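Long-range contacts in DegV domain-containing protein Cgl2349/cg2579 (Corynebacterium glutamicum, PDB 3EGL), which binds long-chain fatty acids such as palmitate and may play a role in lipid transport or fatty acid metabolism: residues T27-H32 against S43-L48; D90-R95 against A121-C126; W140-R145 against R169-F174; V208-G213 against S236-V241. One frame throughout, in Å; residues are numbered along the deposited sequence.

Contact 1 of 4, residues T27-H32 against S43-L48; sequences TVINLH and SGLSSL. With PLM (palmitic acid), chain D.
This is the end of an antiparallel strand pairing, continued by apolar packing, beside the carboxylate of the bound palmitate. Segment 27-32 lies on strand 26-35, next to the outermost strand 40-43 of the five-stranded sheet. His32 and Ser43 form a hydrogen-bonded antiparallel pair. His32 N donates to Ser43 O at 3.1 Å, nearly straight and in the carbonyl plane. The return bond, Ser43 N to His32 O, is more bent, and its donor stands above the carbonyl plane. CB of His32 and CB of Ser43 lie on the same side of the sheet, 3.7 Å apart.

Past this pair the chain turns into helix 47-60, and Leu45 packs against strand 26-35. Its CG is anti to the carbonyl carbon (chi1 -67°), which sends both methyls back toward that strand. Leu45 CG meets Leu31 CD2 at 3.7 Å, the two side chains crossing at about a right angle. Leu45 CD2 lies 3.9 Å from Ile29 CG2. The His32 ring sets its CD2 edge 3.4 Å from Gly44 O, while NE2 bonds to Glu49.

Ser43 N is 3.2 Å from palmitate O2, and Leu31 CD1 lies near the first carbons of the tail. Thr42 and Ser76 hydrogen-bond to the same ligand. The arrangement belongs to the fatty-acid head-group site of the DegV fold.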
# COMPACT_ATOMS: atom_id res chain seq x y z
N THR A 27 -8.33 11.83 -2.51
CA THR A 27 -8.68 11.49 -3.87
C THR A 27 -8.01 10.14 -4.20
O THR A 27 -6.79 9.95 -3.98
CB THR A 27 -8.19 12.58 -4.86
OG1 THR A 27 -8.70 13.85 -4.45
CG2 THR A 27 -8.66 12.32 -6.29
N VAL A 28 -8.83 9.21 -4.71
CA VAL A 28 -8.33 7.91 -5.17
C VAL A 28 -8.32 7.80 -6.73
O VAL A 28 -9.34 8.00 -7.36
CB VAL A 28 -9.13 6.76 -4.50
CG1 VAL A 28 -8.61 5.36 -4.93
CG2 VAL A 28 -9.12 6.94 -2.94
N ILE A 29 -7.16 7.52 -7.34
CA ILE A 29 -7.15 7.24 -8.79
C ILE A 29 -6.95 5.77 -9.00
O ILE A 29 -5.98 5.20 -8.49
CB ILE A 29 -5.97 7.93 -9.55
CG1 ILE A 29 -5.72 9.31 -9.01
CG2 ILE A 29 -6.28 8.01 -11.09
CD1 ILE A 29 -4.41 9.81 -9.47
N ASN A 30 -7.83 5.14 -9.77
CA ASN A 30 -7.73 3.70 -10.02
C ASN A 30 -6.65 3.26 -11.01
O ASN A 30 -6.59 3.76 -12.14
CB ASN A 30 -9.09 3.16 -10.50
CG ASN A 30 -10.14 3.22 -9.41
OD1 ASN A 30 -9.83 3.31 -8.22
ND2 ASN A 30 -11.41 3.21 -9.80
N LEU A 31 -5.83 2.29 -10.60
CA LEU A 31 -4.95 1.57 -11.55
C LEU A 31 -5.81 0.76 -12.54
O LEU A 31 -7.02 0.62 -12.33
CB LEU A 31 -4.00 0.64 -10.79
CG LEU A 31 -3.16 1.32 -9.72
CD1 LEU A 31 -2.34 0.31 -8.83
CD2 LEU A 31 -2.27 2.34 -10.43
N HIS A 32 -5.22 0.22 -13.61
CA HIS A 32 -5.99 -0.46 -14.66
C HIS A 32 -5.97 -1.99 -14.61
O HIS A 32 -4.91 -2.62 -14.44
CB HIS A 32 -5.54 0.00 -16.05
CG HIS A 32 -5.55 1.49 -16.18
ND1 HIS A 32 -6.71 2.21 -16.33
CD2 HIS A 32 -4.55 2.40 -16.12
CE1 HIS A 32 -6.43 3.50 -16.37
NE2 HIS A 32 -5.12 3.64 -16.27
N SER A 43 -2.04 -2.39 -15.42
CA SER A 43 -1.31 -1.31 -16.01
C SER A 43 -1.20 -0.16 -14.98
O SER A 43 -2.16 0.15 -14.25
CB SER A 43 -2.14 -0.88 -17.20
OG SER A 43 -1.51 0.15 -17.86
N GLY A 44 -0.03 0.45 -14.90
CA GLY A 44 0.12 1.64 -14.06
C GLY A 44 -0.59 2.85 -14.64
O GLY A 44 -1.20 2.77 -15.71
N LEU A 45 -0.57 3.96 -13.91
CA LEU A 45 -1.17 5.19 -14.39
C LEU A 45 -0.23 5.89 -15.34
O LEU A 45 0.97 5.93 -15.07
CB LEU A 45 -1.45 6.11 -13.24
CG LEU A 45 -2.54 5.58 -12.29
CD1 LEU A 45 -2.58 6.41 -11.01
CD2 LEU A 45 -3.90 5.52 -13.01
N SER A 46 -0.77 6.43 -16.43
CA SER A 46 0.03 7.14 -17.41
C SER A 46 0.26 8.57 -16.93
O SER A 46 -0.49 9.06 -16.13
CB SER A 46 -0.68 7.16 -18.78
OG SER A 46 -1.76 8.08 -18.73
N SER A 47 1.25 9.26 -17.47
CA SER A 47 1.53 10.59 -16.98
C SER A 47 0.41 11.57 -17.41
O SER A 47 0.08 12.54 -16.70
CB SER A 47 2.92 11.05 -17.43
OG SER A 47 2.94 11.06 -18.83
N LEU A 48 -0.20 11.27 -18.54
CA LEU A 48 -1.33 12.05 -18.98
C LEU A 48 -2.54 12.03 -17.98
O LEU A 48 -3.16 13.06 -17.73
CB LEU A 48 -1.75 11.55 -20.36
CG LEU A 48 -2.56 12.45 -21.24
CD1 LEU A 48 -1.66 13.59 -21.71
CD2 LEU A 48 -3.15 11.65 -22.45
C1 PLM D . 0.72 -2.04 -12.57
O1 PLM D . 1.77 -1.38 -12.50
O2 PLM D . 0.57 -2.81 -13.54
C2 PLM D . -0.35 -1.98 -11.52
C3 PLM D . 0.23 -2.52 -10.22
C4 PLM D . 0.34 -4.02 -10.11
C5 PLM D . 1.34 -4.27 -8.98
C6 PLM D . 1.45 -5.73 -8.61
C7 PLM D . 2.49 -5.87 -7.52
C8 PLM D . 2.42 -7.20 -6.76
C9 PLM D . 1.23 -7.20 -5.79
CA PLM D . 1.42 -8.19 -4.63
CB PLM D . 0.10 -8.54 -3.94
CC PLM D . -0.67 -7.39 -3.29
CD PLM D . -0.27 -7.22 -1.84
CE PLM D . -1.37 -6.61 -0.99
CF PLM D . -0.98 -5.20 -0.52
CG PLM D . -0.33 -5.14 0.86

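Contact 2 of 4, residues D90-R95 against A121-C126; sequences DDDSVR and ASLQEC
The guanidinium of Arg95 works through its edges. The Asp92 carboxylate lies at one edge, and Gln124 OE1 lies in plane at another. Tyr127, one turn further along helix 123-133, makes a cation-pi contact with the same group.

Within its own segment, Arg95 forms a side-on salt bridge with Asp92. Arg95 NE reaches the syn lone pair of Asp92 OD1 at 2.8 Å. Arg95 NH2 meets Asp92 OD2 at 2.9 Å, almost straight (175°) but from above the carboxylate plane. Gln124 is gripped end-on, with both nitrogens on one atom: NH2 of Arg95 is 2.9 Å from Gln124 OE1, and NH1 of Arg95 is 3.1 Å from it. Both donors stand above the amide carbonyl plane, and the guanidinium and amide planes are 50° apart. Four bonds thus fix the rotation of the guanidinium. The Arg95 chain reaches this place by bending at chi2 and chi3.

The contact joins the start of edge strand 94-97 to the first turn of helix 123-133. A type II turn, Asp90 to Ser93, leads into the strand. Ser122 and Glu125 form a capping box at the helix start: Glu125 N donates to Ser122 OG, and Ser122 N to Glu125 OE1 at 2.9 Å.

Beside these polar groups, Leu123 points its CD2 at the turn. With CG anti to the backbone N (chi1 -172°), CD2 lies 3.2 Å from Asp92 O and 3.9 Å from Arg95 CB. Leu123 also touches Leu67 of the neighbouring strand 66-69 and Val6.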
# COMPACT_ATOMS: atom_id res chain seq x y z
N ASP A 90 3.97 24.42 -11.59
CA ASP A 90 5.00 25.23 -10.94
C ASP A 90 5.72 24.46 -9.87
O ASP A 90 5.13 23.62 -9.19
CB ASP A 90 4.38 26.45 -10.27
CG ASP A 90 3.69 27.36 -11.26
OD1 ASP A 90 4.00 27.28 -12.46
OD2 ASP A 90 2.82 28.14 -10.84
N ASP A 91 7.02 24.75 -9.73
CA ASP A 91 7.84 24.16 -8.69
C ASP A 91 7.09 23.88 -7.38
O ASP A 91 6.46 24.76 -6.75
CB ASP A 91 9.07 25.04 -8.41
CG ASP A 91 10.23 24.24 -7.80
OD1 ASP A 91 10.79 23.36 -8.53
OD2 ASP A 91 10.56 24.49 -6.59
N ASP A 92 7.15 22.61 -7.01
CA ASP A 92 6.58 22.10 -5.79
C ASP A 92 5.09 22.36 -5.53
O ASP A 92 4.65 22.40 -4.39
CB ASP A 92 7.44 22.50 -4.57
CG ASP A 92 7.33 21.48 -3.40
OD1 ASP A 92 7.22 20.22 -3.65
OD2 ASP A 92 7.35 21.97 -2.24
N SER A 93 4.29 22.50 -6.58
CA SER A 93 2.83 22.49 -6.41
C SER A 93 2.37 21.09 -6.11
O SER A 93 1.40 20.91 -5.38
CB SER A 93 2.16 22.90 -7.71
OG SER A 93 2.50 24.23 -8.06
N VAL A 94 3.03 20.12 -6.72
CA VAL A 94 2.74 18.73 -6.53
C VAL A 94 3.95 18.04 -5.94
O VAL A 94 5.04 18.00 -6.58
CB VAL A 94 2.39 18.00 -7.86
CG1 VAL A 94 2.08 16.49 -7.55
CG2 VAL A 94 1.21 18.64 -8.53
N ARG A 95 3.79 17.49 -4.74
CA ARG A 95 4.86 16.75 -4.16
C ARG A 95 4.58 15.23 -4.25
O ARG A 95 3.60 14.74 -3.68
CB ARG A 95 5.02 17.20 -2.73
CG ARG A 95 5.98 16.35 -1.94
CD ARG A 95 7.40 16.80 -2.09
NE ARG A 95 7.60 18.22 -1.74
CZ ARG A 95 8.21 18.65 -0.64
NH1 ARG A 95 8.67 17.76 0.25
NH2 ARG A 95 8.38 19.96 -0.43
N ALA A 121 -1.67 22.21 7.98
CA ALA A 121 -0.25 21.94 7.81
C ALA A 121 0.20 22.27 6.37
O ALA A 121 -0.58 22.11 5.40
CB ALA A 121 0.07 20.50 8.14
N SER A 122 1.44 22.72 6.24
CA SER A 122 1.99 23.00 4.90
C SER A 122 2.26 21.69 4.13
O SER A 122 2.28 20.59 4.70
CB SER A 122 3.27 23.79 5.06
OG SER A 122 4.29 22.96 5.56
N LEU A 123 2.42 21.82 2.82
CA LEU A 123 2.82 20.69 1.98
C LEU A 123 4.07 19.96 2.55
O LEU A 123 4.03 18.74 2.78
CB LEU A 123 3.01 21.12 0.51
CG LEU A 123 3.24 20.03 -0.55
CD1 LEU A 123 2.10 18.98 -0.59
CD2 LEU A 123 3.42 20.68 -1.97
N GLN A 124 5.17 20.69 2.78
CA GLN A 124 6.37 20.09 3.36
C GLN A 124 6.02 19.26 4.63
O GLN A 124 6.52 18.14 4.81
CB GLN A 124 7.44 21.16 3.71
CG GLN A 124 8.70 20.58 4.35
CD GLN A 124 9.44 19.62 3.40
OE1 GLN A 124 9.60 19.91 2.21
NE2 GLN A 124 9.86 18.45 3.91
N GLU A 125 5.16 19.80 5.48
CA GLU A 125 4.79 19.15 6.75
C GLU A 125 3.93 17.92 6.56
O GLU A 125 4.13 16.92 7.27
CB GLU A 125 4.10 20.13 7.71
CG GLU A 125 5.05 21.25 8.20
CD GLU A 125 4.32 22.43 8.88
OE1 GLU A 125 3.14 22.72 8.61
OE2 GLU A 125 4.94 23.10 9.71
N CYS A 126 2.99 17.97 5.60
CA CYS A 126 2.22 16.78 5.29
C CYS A 126 3.17 15.76 4.68
O CYS A 126 3.08 14.57 4.99
CB CYS A 126 1.07 17.08 4.34
SG CYS A 126 -0.13 18.22 5.07

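Contact 3 of 4, residues W140-R145 against R169-F174; sequences WIYLHR and RPIMRF. With PLM (palmitic acid), chain D.
Met172 CG lies beside the backbone N (chi1 -51°), and the chain bends again at chi2 and chi3. Met172 CG meets Leu143 CD1 at 3.4 Å, and the two side chains cross at about a right angle. Ile141 CG1 also lies beside its backbone N (chi1 -42°), which puts CD1 on the side of the Phe174 ring edge. The palmitate tail reaches the same place, with its CD close to Ile141 CD1.

Ile141 and Met172 form the hydrogen-bonded antiparallel pair. Ile141 N donates to Met172 O at 2.8 Å, and Met172 N to Ile141 O at 2.6 Å. Leu143 N continues the ladder to Pro170 O, 3.2 Å away and nearly along the C=O axis.

On the face that carries Trp140, Tyr142, Ile171 and Arg173, Trp140 CD1 lies 3.8 Å from Ile171 CG2. Trp140 and Arg173 run side by side, and Arg173 forms a salt bridge with Glu138. Tyr142 OH and His144 ND1 share a hydrogen bond of 2.9 Å.

Helix 196-203 packs on Trp140, and Phe192 meets Tyr142 edge-to-face. Strand 137-142 also pairs with strand 255-261, while strand 171-175 has strand 178-181 beyond it.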
# COMPACT_ATOMS: atom_id res chain seq x y z
N TRP A 140 3.57 -7.30 4.97
CA TRP A 140 3.69 -8.73 4.70
C TRP A 140 2.48 -9.21 3.91
O TRP A 140 1.40 -8.64 4.03
CB TRP A 140 3.77 -9.54 6.00
CG TRP A 140 4.96 -9.29 6.86
CD1 TRP A 140 6.17 -9.88 6.75
CD2 TRP A 140 5.05 -8.42 8.02
NE1 TRP A 140 7.01 -9.46 7.76
CE2 TRP A 140 6.36 -8.56 8.55
CE3 TRP A 140 4.16 -7.55 8.66
CZ2 TRP A 140 6.80 -7.86 9.69
CZ3 TRP A 140 4.60 -6.86 9.81
CH2 TRP A 140 5.92 -7.02 10.29
N ILE A 141 2.67 -10.27 3.11
CA ILE A 141 1.56 -10.88 2.35
C ILE A 141 1.65 -12.38 2.43
O ILE A 141 2.73 -12.98 2.22
CB ILE A 141 1.57 -10.50 0.83
CG1 ILE A 141 1.91 -9.04 0.63
CG2 ILE A 141 0.19 -10.80 0.13
CD1 ILE A 141 2.36 -8.77 -0.80
N TYR A 142 0.52 -12.97 2.78
CA TYR A 142 0.30 -14.40 2.73
C TYR A 142 -0.34 -14.70 1.39
O TYR A 142 -1.38 -14.10 1.02
CB TYR A 142 -0.66 -14.87 3.83
CG TYR A 142 -1.20 -16.28 3.60
CD1 TYR A 142 -0.38 -17.41 3.80
CD2 TYR A 142 -2.51 -16.49 3.15
CE1 TYR A 142 -0.86 -18.71 3.57
CE2 TYR A 142 -3.00 -17.80 2.90
CZ TYR A 142 -2.16 -18.90 3.12
OH TYR A 142 -2.62 -20.16 2.91
N LEU A 143 0.29 -15.64 0.68
CA LEU A 143 -0.22 -16.12 -0.58
C LEU A 143 -0.76 -17.52 -0.38
O LEU A 143 -0.08 -18.42 0.10
CB LEU A 143 0.86 -16.08 -1.68
CG LEU A 143 1.38 -14.64 -1.80
CD1 LEU A 143 2.65 -14.56 -2.62
CD2 LEU A 143 0.31 -13.71 -2.36
N HIS A 144 -2.01 -17.69 -0.76
CA HIS A 144 -2.66 -18.94 -0.55
C HIS A 144 -2.26 -19.93 -1.64
O HIS A 144 -2.31 -21.14 -1.44
CB HIS A 144 -4.14 -18.70 -0.54
CG HIS A 144 -4.94 -19.92 -0.22
ND1 HIS A 144 -4.75 -20.63 0.94
CD2 HIS A 144 -5.95 -20.52 -0.88
CE1 HIS A 144 -5.61 -21.63 0.98
NE2 HIS A 144 -6.35 -21.58 -0.11
N ARG A 145 -1.88 -19.38 -2.80
CA ARG A 145 -1.16 -20.10 -3.84
C ARG A 145 -0.16 -19.14 -4.55
O ARG A 145 -0.26 -17.93 -4.46
CB ARG A 145 -2.15 -20.71 -4.85
CG ARG A 145 -2.80 -19.72 -5.81
CD ARG A 145 -3.66 -20.46 -6.85
NE ARG A 145 -4.40 -19.53 -7.72
CZ ARG A 145 -5.62 -19.77 -8.21
NH1 ARG A 145 -6.24 -20.92 -7.94
NH2 ARG A 145 -6.22 -18.88 -8.99
N ARG A 169 2.81 -21.76 0.20
CA ARG A 169 2.02 -20.74 0.94
C ARG A 169 2.91 -19.75 1.67
O ARG A 169 2.82 -19.64 2.89
CB ARG A 169 1.13 -21.37 2.02
CG ARG A 169 -0.22 -21.78 1.52
CD ARG A 169 -0.14 -23.23 1.41
NE ARG A 169 -1.34 -23.81 0.87
CZ ARG A 169 -1.41 -24.29 -0.36
NH1 ARG A 169 -2.54 -24.81 -0.77
NH2 ARG A 169 -0.38 -24.24 -1.19
N PRO A 170 3.77 -19.03 0.94
CA PRO A 170 4.78 -18.23 1.61
C PRO A 170 4.19 -16.99 2.29
O PRO A 170 3.06 -16.57 1.97
CB PRO A 170 5.69 -17.80 0.48
CG PRO A 170 4.76 -17.72 -0.72
CD PRO A 170 3.78 -18.83 -0.52
N ILE A 171 4.96 -16.45 3.25
CA ILE A 171 4.82 -15.05 3.65
C ILE A 171 5.84 -14.26 2.85
O ILE A 171 7.04 -14.55 2.90
CB ILE A 171 5.05 -14.82 5.16
CG1 ILE A 171 4.12 -15.71 6.02
CG2 ILE A 171 4.93 -13.28 5.52
CD1 ILE A 171 2.62 -15.45 5.75
N MSE A 172 5.36 -13.28 2.10
CA MSE A 172 6.21 -12.34 1.37
C MSE A 172 6.32 -11.05 2.18
O MSE A 172 5.44 -10.72 2.97
CB MSE A 172 5.64 -12.02 -0.01
CG MSE A 172 5.27 -13.25 -0.88
SE MSE A 172 6.75 -14.47 -1.33
CE MSE A 172 7.88 -13.18 -2.28
N ARG A 173 7.38 -10.30 1.93
CA ARG A 173 7.58 -9.02 2.55
C ARG A 173 8.20 -8.06 1.52
O ARG A 173 8.98 -8.47 0.70
CB ARG A 173 8.48 -9.25 3.74
CG ARG A 173 9.19 -8.09 4.33
CD ARG A 173 10.14 -8.70 5.35
NE ARG A 173 11.18 -7.79 5.81
CZ ARG A 173 10.95 -6.72 6.56
NH1 ARG A 173 11.96 -5.95 6.94
NH2 ARG A 173 9.70 -6.43 6.89
N PHE A 174 7.81 -6.79 1.58
CA PHE A 174 8.52 -5.72 0.86
C PHE A 174 9.61 -5.06 1.63
O PHE A 174 9.34 -4.52 2.67
CB PHE A 174 7.53 -4.66 0.46
CG PHE A 174 6.54 -5.17 -0.45
CD1 PHE A 174 6.79 -5.18 -1.81
CD2 PHE A 174 5.39 -5.79 0.05
CE1 PHE A 174 5.85 -5.75 -2.70
CE2 PHE A 174 4.42 -6.35 -0.80
CZ PHE A 174 4.65 -6.33 -2.21
C1 PLM D . 0.72 -2.04 -12.57
O1 PLM D . 1.77 -1.38 -12.50
O2 PLM D . 0.57 -2.81 -13.54
C2 PLM D . -0.35 -1.98 -11.52
C3 PLM D . 0.23 -2.52 -10.22
C4 PLM D . 0.34 -4.02 -10.11
C5 PLM D . 1.34 -4.27 -8.98
C6 PLM D . 1.45 -5.73 -8.61
C7 PLM D . 2.49 -5.87 -7.52
C8 PLM D . 2.42 -7.20 -6.76
C9 PLM D . 1.23 -7.20 -5.79
CA PLM D . 1.42 -8.19 -4.63
CB PLM D . 0.10 -8.54 -3.94
CC PLM D . -0.67 -7.39 -3.29
CD PLM D . -0.27 -7.22 -1.84
CE PLM D . -1.37 -6.61 -0.99
CF PLM D . -0.98 -5.20 -0.52
CG PLM D . -0.33 -5.14 0.86

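Contact 4 of 4, residues V208-G213 against S236-V241; sequences VFIAIG and SSFMSV
Two parallel strands, 209-215 and the outermost strand 237-242, pair here in the six-stranded mixed sheet. Helix 224-231 lies between them in the chain, so they form a beta-alpha-beta crossover. Residues pair one to one from Phe209 with Ser237 to Gly213 with Val241. The strand axes are 24° apart.

The backbone bonds run from Val208 to Val241. Ile210 gives its N to Ser237 O and its O to Met239 N, the latter at 2.7 Å. Ile212 repeats the pattern with Met239 O and Val241 N. At the start of the ladder a side chain takes over: Ser236 OG accepts from Val208 N at 2.8 Å, and is also hydrogen-bonded to Pro233 O.

On the face of Phe209 and Met239, the extended selenomethionine sets its SE at the ring edge, 3.8 Å from Phe209 CZ. This is a Met-aromatic contact. Ser237 OG lies at the same ring's edge, 3.4 Å from Phe209 CD1. On the other face, Phe238 and Ile210 lie side by side, with Phe238 CD1 3.8 Å from Ile210 CB. Helix 224-231 packs on this face through Leu228, and Met104 of helix 104-116 packs on the first.

Polar bonding is thus mostly backbone, five bonds against one from serine, and it sets the register. The side chains serve the packing: Phe238 and Ile212 meet helix 224-231, while Ala211, Met239 and Val241 meet Met104.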
# COMPACT_ATOMS: atom_id res chain seq x y z
N VAL A 208 0.75 -1.32 18.02
CA VAL A 208 0.95 -1.27 16.60
C VAL A 208 -0.36 -0.85 15.98
O VAL A 208 -1.43 -1.15 16.49
CB VAL A 208 1.27 -2.69 16.07
CG1 VAL A 208 1.70 -2.64 14.60
CG2 VAL A 208 2.35 -3.36 16.92
N PHE A 209 -0.31 -0.19 14.84
CA PHE A 209 -1.53 -0.04 14.07
C PHE A 209 -1.54 -1.05 12.89
O PHE A 209 -0.58 -1.10 12.13
CB PHE A 209 -1.71 1.40 13.61
CG PHE A 209 -2.72 1.58 12.52
CD1 PHE A 209 -4.07 1.77 12.82
CD2 PHE A 209 -2.34 1.54 11.19
CE1 PHE A 209 -5.01 1.96 11.80
CE2 PHE A 209 -3.28 1.71 10.17
CZ PHE A 209 -4.63 1.91 10.49
N ILE A 210 -2.63 -1.80 12.72
CA ILE A 210 -2.67 -2.86 11.72
C ILE A 210 -3.86 -2.82 10.77
O ILE A 210 -5.02 -2.75 11.18
CB ILE A 210 -2.75 -4.28 12.39
CG1 ILE A 210 -1.57 -4.53 13.32
CG2 ILE A 210 -2.81 -5.38 11.32
CD1 ILE A 210 -0.31 -4.95 12.58
N ALA A 211 -3.56 -2.98 9.49
CA ALA A 211 -4.60 -3.07 8.50
C ALA A 211 -4.49 -4.43 7.83
O ALA A 211 -3.44 -4.78 7.24
CB ALA A 211 -4.48 -1.95 7.49
N ILE A 212 -5.55 -5.22 7.93
CA ILE A 212 -5.49 -6.54 7.35
C ILE A 212 -6.27 -6.53 6.08
O ILE A 212 -7.46 -6.18 6.08
CB ILE A 212 -6.02 -7.60 8.31
CG1 ILE A 212 -5.01 -7.79 9.44
CG2 ILE A 212 -6.24 -8.94 7.57
CD1 ILE A 212 -5.65 -8.35 10.72
N GLY A 213 -5.61 -6.91 4.99
CA GLY A 213 -6.21 -6.93 3.67
C GLY A 213 -6.53 -8.35 3.26
O GLY A 213 -5.82 -9.30 3.62
N SER A 236 -3.20 -2.02 20.64
CA SER A 236 -2.99 -2.02 19.18
C SER A 236 -4.32 -1.89 18.47
O SER A 236 -5.34 -2.32 18.98
CB SER A 236 -2.29 -3.31 18.75
OG SER A 236 -0.93 -3.30 19.14
N SER A 237 -4.37 -1.27 17.29
CA SER A 237 -5.68 -1.18 16.63
C SER A 237 -5.72 -1.91 15.32
O SER A 237 -4.69 -2.09 14.67
CB SER A 237 -6.16 0.27 16.47
OG SER A 237 -5.12 1.09 16.03
N PHE A 238 -6.92 -2.37 14.95
CA PHE A 238 -7.06 -3.25 13.81
C PHE A 238 -8.11 -2.78 12.85
O PHE A 238 -9.24 -2.54 13.22
CB PHE A 238 -7.31 -4.69 14.25
CG PHE A 238 -6.19 -5.26 15.09
CD1 PHE A 238 -5.27 -6.17 14.54
CD2 PHE A 238 -6.05 -4.87 16.44
CE1 PHE A 238 -4.22 -6.68 15.32
CE2 PHE A 238 -5.01 -5.38 17.23
CZ PHE A 238 -4.10 -6.28 16.68
N MSE A 239 -7.73 -2.69 11.60
CA MSE A 239 -8.61 -2.26 10.57
C MSE A 239 -8.68 -3.35 9.47
O MSE A 239 -7.71 -4.03 9.19
CB MSE A 239 -8.02 -0.95 10.07
CG MSE A 239 -8.68 -0.38 8.92
SE MSE A 239 -7.82 1.24 8.48
CE MSE A 239 -9.17 1.77 7.25
N SER A 240 -9.84 -3.53 8.87
CA SER A 240 -10.00 -4.46 7.75
C SER A 240 -10.05 -3.70 6.44
O SER A 240 -10.73 -2.70 6.36
CB SER A 240 -11.34 -5.17 7.87
OG SER A 240 -11.28 -6.08 8.93
N VAL A 241 -9.36 -4.19 5.40
CA VAL A 241 -9.48 -3.63 4.06
C VAL A 241 -9.57 -4.74 3.03
O VAL A 241 -9.24 -5.90 3.28
CB VAL A 241 -8.34 -2.62 3.70
CG1 VAL A 241 -8.35 -1.43 4.61
CG2 VAL A 241 -6.96 -3.29 3.70

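How the contacts relate
Contacts 1 and 2 reach the same five-stranded sheet, and contacts 3 and 4 the six-stranded one. Contact 3 is the buried member, built from antiparallel backbone bonds and apolar side chains. Contact 4 is partly buried, with a parallel ladder. Contact 2 lies at the surface: Arg95, in a salt bridge within its own segment, hydrogen-bonds a neutral glutamine beside one leucine. Contact 1 mixes one strand pair with leucine packing. Contacts 1 and 3 touch the palmitate, at its carboxylate and near its far end, although their centres are about 25 Å apart. The ligand thus reaches from residues of one sheet to residues of the other. Contacts 3 and 4 lie closer, their centres about 17 Å apart.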